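Local coordinates for variant surface glycoprotein MITat 1.13 (Trypanosoma brucei, PDB 6Z8H) that probably forms the surface coat of the trypanosome, one of a series of antigenically distinct glycoproteins whose successive expression lets the parasite evade host immunity, at residues D93-D96 with I97-E101; A264-A267 with L268-I271; K364-L368 with P369-D373. All coordinates share one frame; numbering follows the deposited sequence.

Contact 1: D93-D96 with I97-E101; sequences DILD and ICRRE
From Ile-97 N on Asp-93 O to Arg-100 N on Asp-96 O, four successive i to i+4 backbone hydrogen bonds join the two segments into continuous alpha-helix; the tightest runs from Cys-98 N to Ile-94 O (2.9 Å). That spacing sets Leu-95 against Arg-99 and Asp-96 against Arg-100. In the first pair, the leucine CG sits 3.7 Å above the plane of the guanidinium, over its centre, while CD1 comes within 3.5 Å of Arg-99 NE. The long arm reaches that position because its chain is extended from CG to NE, with CG beside the backbone N (chi1 -73°). The same nitrogens that Leu-95 covers over a face are bonded elsewhere: NE forms a salt bridge with Glu-59 and NH2 a hydrogen bond with Ser-63. In the second pair, Asp-96 makes a salt bridge to Arg-100, NE to OD2 at 3.1 Å with an N-H...O angle of 152°. OD2 lies near the guanidinium plane, at its edge, yet is met from above the carboxylate plane, the two planes being 62° apart. The other oxygen, OD1, accepts a bond from a water (2.8 Å), which in turn is weakly bonded to Arg-99 NH1 at 3.3 Å. Asp-96 thus links, directly or through water, both arginines. Nearly one turn earlier, Asp-93 OD2 forms a salt bridge with Lys-295 and a hydrogen bond with Asn-293. Within the helical bundle of this coat protein, Leu-95 packs on helix 34-75 and on Leu-368 of the second subunit, Ile-94 on helix 287-291, and the Cys-98 to Cys-280 disulfide ties helix 78-129 to the loop that follows helix 260-273.

Contact 2: A264-A267 with L268-I271; sequences AHEA and LKAI
Leu-268 follows Ala-264 one turn later in about two turns of alpha-helix, part of helix 260-273 in the N-terminal region of an A-type variant surface glycoprotein, and the accounting of its backbone polar atoms follows the i to i+4 pattern. Leu-268 N donates to Ala-264 O at 3.2 Å with an N-H...O angle of 157°, and that same carbonyl also takes a weak bond from Ala-267 N. Lys-269 N donates to His-265 O, again at 3.2 Å, and Ala-270 N to Glu-266 O at 3.0 Å, though the latter is more bent (143°). The regularity slackens at the last step. Ile-271 N reaches Ala-267 O only weakly, at 3.4 Å, and shares its hydrogen with a second weak acceptor, Leu-268 O; this falls two residues before the helix ends. Beyond the segments, Lys-269 O is hydrogen-bonded to Ser-273 OG, and the ring atom ND1 of His-265 is hydrogen-bonded to Arg-44 NH1 of helix 34-75.

In the charged pair, the carboxylate oxygens of Glu-266 meet the aliphatic part of Lys-269, not its ammonium. Glu-266 bends at chi2 (46°), laying OE1 3.8 Å from Lys-269 CB, whereas the lysine chain runs out extended, leaving NZ 5.2 Å from Glu-266 OE2. No salt bridge is formed, although the opposite charges may still attract at that range. The apolar residues lie on another side of the helix: Leu-268 packs on Ala-112 and Ile-116 of helix 78-129 and on Tyr-48 of helix 34-75, and Ile-271 meets Leu-108 and Tyr-48, so the turn lies against the long helical pair. Beside the weakened bond, CG1 of Ile-271 lies 3.6 Å from Ala-267 O.

Contact 3: K364-L368 with P369-D373; sequences KLSSL and PQWGD
Trp-371 N donates to Ser-367 O at 3.0 Å and Gly-372 N to Leu-368 O at 2.9 Å (N-H...O angle 176°), the first i to i+4 bonds of a helix that follows two consecutive inverse gamma turns centred on Leu-365 and Ser-366. The indole of Trp-371 folds back over this entry: Ser-367 O lies 3.2 Å above one face of the ring, offset toward its rim, and Leu-368 N stands over the same face. Trp-371 CG points away from its own carbonyl carbon (chi1 -61°), which turns the ring back over the preceding chain. NE1 has a weak hydrogen bond to Ile-362 O.

Ser-367 is the N-cap of helix 368-383. Its OG donates to Gln-370 OE1 at 2.9 Å, linking the cap to the third helical residue through side chains and leaving the glutamine amide beside Leu-365, whose CD2 is 3.4 Å from Gln-370 NE2. Pro-369, with no N-H to offer, fits the first turn, and its CD packs 3.5 Å from Leu-368 CB. The tryptophan also lies against Ser-67 and Thr-71 of helix 34-75 and Ile-349 of strand 348-351, while across the dimer Leu-368 packs on Tyr-66 of the second subunit and Pro-369 on Asp-96 of that subunit.

How the contacts relate
Along the chain the three come in series, contact 1 first and contact 3 last. Contact 1 belongs to helix 78-129, contact 2 to the short helix 260-273 laid against that same helix further along, and contact 3 to the start of helix 368-383. Centres of contacts 1 and 2 are about 24 Å apart, those of 1 and 3 about 22 Å, and those of 2 and 3 about 41 Å, so they are spread along an elongated molecule and none touches another within the chain. Between subunits it is different: Leu-368 and Pro-369 of one copy pack on Asp-93, Leu-95, Asp-96 and Arg-99 of the other, making contacts 1 and 3 partners in the dimer interface, whereas contact 2 meets no other chain.

Contact 1: D93-D96 with I97-E101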
ATOM      1  N   ASP A  93     -12.664  25.692   0.788  1.00 22.66           N
ATOM      2  CA  ASP A  93     -13.567  24.708   0.202  1.00 23.95           C
ATOM      3  C   ASP A  93     -12.779  23.686  -0.612  1.00 23.36           C
ATOM      4  O   ASP A  93     -12.967  22.471  -0.455  1.00 24.07           O
ATOM      5  CB  ASP A  93     -14.585  25.413  -0.688  1.00 25.24           C
ATOM      6  CG  ASP A  93     -15.722  25.994   0.083  1.00 28.99           C
ATOM      7  OD1 ASP A  93     -15.932  25.577   1.236  1.00 30.67           O
ATOM      8  OD2 ASP A  93     -16.418  26.861  -0.490  1.00 29.01           O
ATOM      9  N   ILE A  94     -11.891  24.163  -1.490  1.00 22.90           N
ATOM     10  CA  ILE A  94     -11.096  23.258  -2.318  1.00 21.83           C
ATOM     11  C   ILE A  94     -10.265  22.313  -1.456  1.00 21.09           C
ATOM     12  O   ILE A  94     -10.228  21.097  -1.683  1.00 22.70           O
ATOM     13  CB  ILE A  94     -10.224  24.067  -3.291  1.00 22.20           C
ATOM     14  CG1 ILE A  94     -11.112  24.757  -4.343  1.00 23.14           C
ATOM     15  CG2 ILE A  94      -9.228  23.100  -3.983  1.00 22.77           C
ATOM     16  CD1 ILE A  94     -10.406  25.875  -5.090  1.00 25.06           C
ATOM     17  N   LEU A  95      -9.604  22.851  -0.436  1.00 20.78           N
ATOM     18  CA  LEU A  95      -8.712  22.035   0.377  1.00 20.89           C
ATOM     19  C   LEU A  95      -9.505  21.019   1.180  1.00 21.53           C
ATOM     20  O   LEU A  95      -9.092  19.865   1.321  1.00 21.59           O
ATOM     21  CB  LEU A  95      -7.907  22.953   1.300  1.00 21.73           C
ATOM     22  CG  LEU A  95      -6.923  22.328   2.268  1.00 20.97           C
ATOM     23  CD1 LEU A  95      -6.017  21.361   1.533  1.00 23.92           C
ATOM     24  CD2 LEU A  95      -6.142  23.416   3.013  1.00 22.18           C
ATOM     25  N   ASP A  96     -10.622  21.427   1.765  1.00 21.31           N
ATOM     26  CA  ASP A  96     -11.414  20.502   2.565  1.00 22.35           C
ATOM     27  C   ASP A  96     -11.942  19.353   1.707  1.00 21.59           C
ATOM     28  O   ASP A  96     -11.895  18.188   2.117  1.00 22.02           O
ATOM     29  CB  ASP A  96     -12.544  21.247   3.283  1.00 22.26           C
ATOM     30  CG  ASP A  96     -13.132  20.438   4.414  1.00 23.53           C
ATOM     31  OD1 ASP A  96     -12.419  20.199   5.413  1.00 26.06           O
ATOM     32  OD2 ASP A  96     -14.314  20.075   4.340  1.00 28.20           O
ATOM     33  N   ILE A  97     -12.466  19.671   0.522  1.00 21.65           N
ATOM     34  CA  ILE A  97     -12.993  18.628  -0.359  1.00 22.42           C
ATOM     35  C   ILE A  97     -11.864  17.700  -0.799  1.00 22.14           C
ATOM     36  O   ILE A  97     -12.010  16.465  -0.819  1.00 23.65           O
ATOM     37  CB  ILE A  97     -13.735  19.256  -1.557  1.00 24.48           C
ATOM     38  CG1 ILE A  97     -15.079  19.824  -1.119  1.00 25.39           C
ATOM     39  CG2 ILE A  97     -13.892  18.178  -2.670  1.00 25.73           C
ATOM     40  CD1 ILE A  97     -15.589  20.912  -2.022  1.00 26.27           C
ATOM     41  N   CYS A  98     -10.719  18.291  -1.145  1.00 22.32           N
ATOM     42  CA  CYS A  98      -9.539  17.525  -1.540  1.00 23.85           C
ATOM     43  C   CYS A  98      -9.170  16.511  -0.467  1.00 23.87           C
ATOM     44  O   CYS A  98      -8.976  15.319  -0.749  1.00 24.67           O
ATOM     45  CB  CYS A  98      -8.410  18.533  -1.782  1.00 27.21           C
ATOM     46  SG  CYS A  98      -6.763  17.817  -1.707  1.00 27.85           S
ATOM     47  N   ARG A  99      -9.095  16.959   0.778  1.00 23.21           N
ATOM     48  CA  ARG A  99      -8.713  16.070   1.862  1.00 23.11           C
ATOM     49  C   ARG A  99      -9.768  15.009   2.112  1.00 23.34           C
ATOM     50  O   ARG A  99      -9.424  13.848   2.353  1.00 24.88           O
ATOM     51  CB  ARG A  99      -8.489  16.899   3.123  1.00 23.20           C
ATOM     52  CG  ARG A  99      -7.251  17.700   3.084  1.00 22.84           C
ATOM     53  CD  ARG A  99      -7.232  18.665   4.252  1.00 23.74           C
ATOM     54  NE  ARG A  99      -5.936  19.305   4.316  1.00 25.16           N
ATOM     55  CZ  ARG A  99      -5.656  20.333   5.127  1.00 26.96           C
ATOM     56  NH1 ARG A  99      -6.605  20.860   5.911  1.00 28.92           N
ATOM     57  NH2 ARG A  99      -4.441  20.874   5.125  1.00 27.42           N
ATOM     58  N   ARG A 100     -11.045  15.349   2.002  1.00 24.08           N
ATOM     59  CA  ARG A 100     -12.093  14.363   2.254  1.00 25.74           C
ATOM     60  C   ARG A 100     -12.128  13.310   1.163  1.00 24.34           C
ATOM     61  O   ARG A 100     -12.343  12.127   1.444  1.00 25.76           O
ATOM     62  CB  ARG A 100     -13.449  15.048   2.368  1.00 27.26           C
ATOM     63  CG  ARG A 100     -13.533  15.841   3.636  1.00 32.85           C
ATOM     64  CD  ARG A 100     -14.902  16.486   3.903  1.00 37.47           C
ATOM     65  NE  ARG A 100     -14.924  17.170   5.190  1.00 40.02           N
ATOM     66  CZ  ARG A 100     -15.350  16.634   6.331  1.00 42.59           C
ATOM     67  NH1 ARG A 100     -15.798  15.387   6.350  1.00 43.53           N
ATOM     68  NH2 ARG A 100     -15.322  17.355   7.449  1.00 44.19           N
ATOM     69  N   GLU A 101     -11.894  13.727  -0.078  1.00 24.65           N
ATOM     70  CA  GLU A 101     -11.823  12.774  -1.173  1.00 24.55           C
ATOM     71  C   GLU A 101     -10.685  11.789  -0.954  1.00 24.34           C
ATOM     72  O   GLU A 101     -10.823  10.590  -1.244  1.00 25.77           O
ATOM     73  CB  GLU A 101     -11.654  13.534  -2.486  1.00 26.31           C
ATOM     74  CG  GLU A 101     -12.968  14.157  -2.983  1.00 26.45           C
ATOM     75  CD  GLU A 101     -12.831  14.953  -4.285  1.00 28.38           C
ATOM     76  OE1 GLU A 101     -11.690  15.209  -4.751  1.00 30.01           O
ATOM     77  OE2 GLU A 101     -13.883  15.346  -4.822  1.00 29.81           O
TER
HETATM   78  O   HOH W   1      -9.743  19.758   6.183  1.00 33.29           O

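Contact 2: A264-A267 with L268-I271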
ATOM      1  N   ALA A 264      -9.287  -9.454  -6.157  1.00 30.15           N
ATOM      2  CA  ALA A 264      -8.493  -8.310  -6.592  1.00 30.19           C
ATOM      3  C   ALA A 264      -9.253  -7.468  -7.611  1.00 30.97           C
ATOM      4  O   ALA A 264      -9.327  -6.235  -7.487  1.00 32.40           O
ATOM      5  CB  ALA A 264      -7.161  -8.807  -7.152  1.00 31.81           C
ATOM      6  N   HIS A 265      -9.841  -8.124  -8.617  1.00 31.20           N
ATOM      7  CA  HIS A 265     -10.673  -7.437  -9.599  1.00 30.40           C
ATOM      8  C   HIS A 265     -11.790  -6.665  -8.912  1.00 31.56           C
ATOM      9  O   HIS A 265     -12.072  -5.516  -9.260  1.00 32.12           O
ATOM     10  CB  HIS A 265     -11.263  -8.486 -10.537  1.00 30.84           C
ATOM     11  CG  HIS A 265     -11.809  -7.967 -11.837  1.00 31.11           C
ATOM     12  ND1 HIS A 265     -11.021  -7.370 -12.793  1.00 31.74           N
ATOM     13  CD2 HIS A 265     -13.037  -8.090 -12.392  1.00 32.72           C
ATOM     14  CE1 HIS A 265     -11.747  -7.114 -13.868  1.00 33.80           C
ATOM     15  NE2 HIS A 265     -12.968  -7.567 -13.660  1.00 32.90           N
ATOM     16  N   GLU A 266     -12.484  -7.274  -7.974  1.00 32.27           N
ATOM     17  CA  GLU A 266     -13.609  -6.645  -7.254  1.00 33.77           C
ATOM     18  C   GLU A 266     -13.097  -5.444  -6.446  1.00 31.77           C
ATOM     19  O   GLU A 266     -13.888  -4.508  -6.283  1.00 31.32           O
ATOM     20  CB  GLU A 266     -14.326  -7.636  -6.354  1.00 37.66           C
ATOM     21  CG  GLU A 266     -15.517  -7.044  -5.623  1.00 41.58           C
ATOM     22  CD  GLU A 266     -16.463  -6.209  -6.480  1.00 45.19           C
ATOM     23  OE1 GLU A 266     -16.607  -4.967  -6.200  1.00 45.78           O
ATOM     24  OE2 GLU A 266     -17.045  -6.791  -7.446  1.00 47.18           O
ATOM     25  N   ALA A 267     -11.855  -5.454  -5.966  1.00 30.52           N
ATOM     26  CA  ALA A 267     -11.350  -4.334  -5.175  1.00 31.01           C
ATOM     27  C   ALA A 267     -11.095  -3.122  -6.053  1.00 30.62           C
ATOM     28  O   ALA A 267     -11.327  -1.981  -5.625  1.00 31.54           O
ATOM     29  CB  ALA A 267     -10.063  -4.731  -4.461  1.00 30.98           C
ATOM     30  N   LEU A 268     -10.676  -3.337  -7.297  1.00 30.70           N
ATOM     31  CA  LEU A 268     -10.593  -2.232  -8.243  1.00 30.38           C
ATOM     32  C   LEU A 268     -11.978  -1.665  -8.548  1.00 31.74           C
ATOM     33  O   LEU A 268     -12.170  -0.441  -8.550  1.00 32.97           O
ATOM     34  CB  LEU A 268      -9.906  -2.702  -9.524  1.00 30.12           C
ATOM     35  CG  LEU A 268      -8.462  -3.189  -9.339  1.00 30.43           C
ATOM     36  CD1 LEU A 268      -7.878  -3.600 -10.672  1.00 31.62           C
ATOM     37  CD2 LEU A 268      -7.615  -2.087  -8.669  1.00 32.68           C
ATOM     38  N   LYS A 269     -12.978  -2.529  -8.740  1.00 32.64           N
ATOM     39  CA  LYS A 269     -14.333  -2.040  -8.975  1.00 33.39           C
ATOM     40  C   LYS A 269     -14.835  -1.230  -7.778  1.00 32.90           C
ATOM     41  O   LYS A 269     -15.552  -0.233  -7.949  1.00 33.41           O
ATOM     42  CB  LYS A 269     -15.291  -3.190  -9.262  1.00 35.94           C
ATOM     43  CG  LYS A 269     -16.672  -2.716  -9.607  1.00 37.30           C
ATOM     44  CD  LYS A 269     -17.544  -3.826 -10.152  1.00 39.09           C
ATOM     45  CE  LYS A 269     -18.849  -3.277 -10.702  1.00 40.67           C
ATOM     46  NZ  LYS A 269     -19.801  -4.353 -11.089  1.00 41.81           N
ATOM     47  N   ALA A 270     -14.456  -1.625  -6.556  1.00 33.04           N
ATOM     48  CA  ALA A 270     -14.900  -0.881  -5.376  1.00 32.96           C
ATOM     49  C   ALA A 270     -14.442   0.571  -5.405  1.00 32.70           C
ATOM     50  O   ALA A 270     -15.150   1.464  -4.916  1.00 34.69           O
ATOM     51  CB  ALA A 270     -14.390  -1.552  -4.100  1.00 32.69           C
ATOM     52  N   ILE A 271     -13.258   0.824  -5.961  1.00 32.01           N
ATOM     53  CA  ILE A 271     -12.776   2.189  -6.060  1.00 30.82           C
ATOM     54  C   ILE A 271     -13.659   2.966  -7.019  1.00 30.75           C
ATOM     55  O   ILE A 271     -14.101   4.079  -6.723  1.00 31.80           O
ATOM     56  CB  ILE A 271     -11.304   2.232  -6.500  1.00 29.78           C
ATOM     57  CG1 ILE A 271     -10.393   1.525  -5.501  1.00 29.39           C
ATOM     58  CG2 ILE A 271     -10.855   3.696  -6.687  1.00 29.71           C
ATOM     59  CD1 ILE A 271      -8.974   1.378  -6.003  1.00 30.57           C
TER

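Contact 3: K364-L368 with P369-D373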
ATOM      1  N   LYS A 364      10.499  33.612  -0.051  1.00 33.83           N
ATOM      2  CA  LYS A 364      11.824  33.323   0.493  1.00 35.74           C
ATOM      3  C   LYS A 364      11.721  32.549   1.806  1.00 34.41           C
ATOM      4  O   LYS A 364      12.481  31.601   2.041  1.00 36.80           O
ATOM      5  CB  LYS A 364      12.616  34.621   0.666  1.00 38.21           C
ATOM      6  CG  LYS A 364      13.005  35.280  -0.654  1.00 41.48           C
ATOM      7  CD  LYS A 364      14.505  35.199  -0.914  1.00 44.11           C
ATOM      8  CE  LYS A 364      14.827  35.266  -2.400  1.00 45.37           C
ATOM      9  NZ  LYS A 364      15.814  34.211  -2.786  1.00 46.22           N
ATOM     10  N   LEU A 365      10.761  32.913   2.650  1.00 32.50           N
ATOM     11  CA  LEU A 365      10.482  32.205   3.902  1.00 31.83           C
ATOM     12  C   LEU A 365       9.455  31.104   3.637  1.00 32.90           C
ATOM     13  O   LEU A 365       8.365  31.056   4.207  1.00 34.60           O
ATOM     14  CB  LEU A 365       9.974  33.196   4.942  1.00 31.16           C
ATOM     15  CG  LEU A 365      10.882  34.397   5.163  1.00 30.94           C
ATOM     16  CD1 LEU A 365      10.252  35.400   6.113  1.00 31.06           C
ATOM     17  CD2 LEU A 365      12.249  33.967   5.648  1.00 32.74           C
ATOM     18  N   SER A 366       9.840  30.206   2.738  1.00 31.86           N
ATOM     19  CA  SER A 366       8.920  29.295   2.076  1.00 32.45           C
ATOM     20  C   SER A 366       8.611  28.033   2.871  1.00 30.14           C
ATOM     21  O   SER A 366       8.706  26.922   2.346  1.00 32.84           O
ATOM     22  CB  SER A 366       9.531  28.914   0.726  1.00 36.30           C
ATOM     23  OG  SER A 366       8.572  28.367  -0.151  1.00 41.35           O
ATOM     24  N   SER A 367       8.186  28.179   4.117  1.00 26.69           N
ATOM     25  CA  SER A 367       7.848  27.013   4.912  1.00 26.18           C
ATOM     26  C   SER A 367       6.757  27.361   5.917  1.00 25.48           C
ATOM     27  O   SER A 367       6.697  28.484   6.439  1.00 24.31           O
ATOM     28  CB  SER A 367       9.071  26.472   5.679  1.00 29.29           C
ATOM     29  OG  SER A 367       9.447  27.352   6.729  1.00 32.01           O
ATOM     30  N   LEU A 368       5.933  26.362   6.227  1.00 23.88           N
ATOM     31  CA  LEU A 368       4.862  26.555   7.197  1.00 22.67           C
ATOM     32  C   LEU A 368       5.341  27.069   8.545  1.00 21.45           C
ATOM     33  O   LEU A 368       4.657  27.934   9.119  1.00 21.43           O
ATOM     34  CB  LEU A 368       4.047  25.268   7.340  1.00 23.93           C
ATOM     35  CG  LEU A 368       2.966  25.244   8.416  1.00 24.20           C
ATOM     36  CD1 LEU A 368       1.947  26.321   8.190  1.00 24.10           C
ATOM     37  CD2 LEU A 368       2.332  23.846   8.516  1.00 25.51           C
ATOM     38  N   PRO A 369       6.426  26.558   9.131  1.00 21.38           N
ATOM     39  CA  PRO A 369       6.858  27.120  10.424  1.00 21.76           C
ATOM     40  C   PRO A 369       7.128  28.617  10.364  1.00 22.05           C
ATOM     41  O   PRO A 369       6.794  29.349  11.300  1.00 21.89           O
ATOM     42  CB  PRO A 369       8.092  26.271  10.808  1.00 21.43           C
ATOM     43  CG  PRO A 369       7.956  24.997   9.994  1.00 22.50           C
ATOM     44  CD  PRO A 369       7.287  25.446   8.693  1.00 22.08           C
ATOM     45  N   GLN A 370       7.706  29.094   9.268  1.00 23.13           N
ATOM     46  CA  GLN A 370       7.969  30.523   9.132  1.00 23.27           C
ATOM     47  C   GLN A 370       6.685  31.313   8.889  1.00 22.49           C
ATOM     48  O   GLN A 370       6.527  32.423   9.415  1.00 22.65           O
ATOM     49  CB  GLN A 370       9.004  30.773   8.033  1.00 25.81           C
ATOM     50  CG  GLN A 370      10.397  30.321   8.435  1.00 28.20           C
ATOM     51  CD  GLN A 370      11.373  30.293   7.289  1.00 32.81           C
ATOM     52  OE1 GLN A 370      11.162  29.594   6.293  1.00 35.50           O
ATOM     53  NE2 GLN A 370      12.459  31.039   7.425  1.00 34.39           N
ATOM     54  N   TRP A 371       5.740  30.763   8.127  1.00 22.39           N
ATOM     55  CA  TRP A 371       4.475  31.460   7.903  1.00 22.13           C
ATOM     56  C   TRP A 371       3.662  31.559   9.191  1.00 21.98           C
ATOM     57  O   TRP A 371       3.091  32.613   9.495  1.00 23.07           O
ATOM     58  CB  TRP A 371       3.683  30.734   6.824  1.00 22.90           C
ATOM     59  CG  TRP A 371       4.404  30.700   5.514  1.00 24.53           C
ATOM     60  CD1 TRP A 371       5.319  31.608   5.060  1.00 26.75           C
ATOM     61  CD2 TRP A 371       4.276  29.715   4.482  1.00 26.41           C
ATOM     62  NE1 TRP A 371       5.757  31.256   3.803  1.00 26.79           N
ATOM     63  CE2 TRP A 371       5.134  30.094   3.428  1.00 26.13           C
ATOM     64  CE3 TRP A 371       3.531  28.542   4.355  1.00 27.71           C
ATOM     65  CZ2 TRP A 371       5.265  29.345   2.261  1.00 26.31           C
ATOM     66  CZ3 TRP A 371       3.666  27.792   3.199  1.00 28.99           C
ATOM     67  CH2 TRP A 371       4.525  28.200   2.160  1.00 27.68           C
ATOM     68  N   GLY A 372       3.594  30.470   9.956  1.00 20.15           N
ATOM     69  CA  GLY A 372       2.936  30.520  11.250  1.00 18.67           C
ATOM     70  C   GLY A 372       3.561  31.525  12.194  1.00 19.58           C
ATOM     71  O   GLY A 372       2.846  32.259  12.888  1.00 19.64           O
ATOM     72  N   ASP A 373       4.900  31.518  12.288  1.00 22.13           N
ATOM     73  CA  ASP A 373       5.601  32.504  13.104  1.00 22.00           C
ATOM     74  C   ASP A 373       5.247  33.913  12.645  1.00 21.74           C
ATOM     75  O   ASP A 373       5.004  34.810  13.463  1.00 22.27           O
ATOM     76  CB  ASP A 373       7.112  32.281  12.979  1.00 23.42           C
ATOM     77  CG  ASP A 373       7.910  32.981  14.037  1.00 26.09           C
ATOM     78  OD1 ASP A 373       7.321  33.474  15.011  1.00 26.59           O
ATOM     79  OD2 ASP A 373       9.152  33.000  13.929  1.00 30.86           O
TER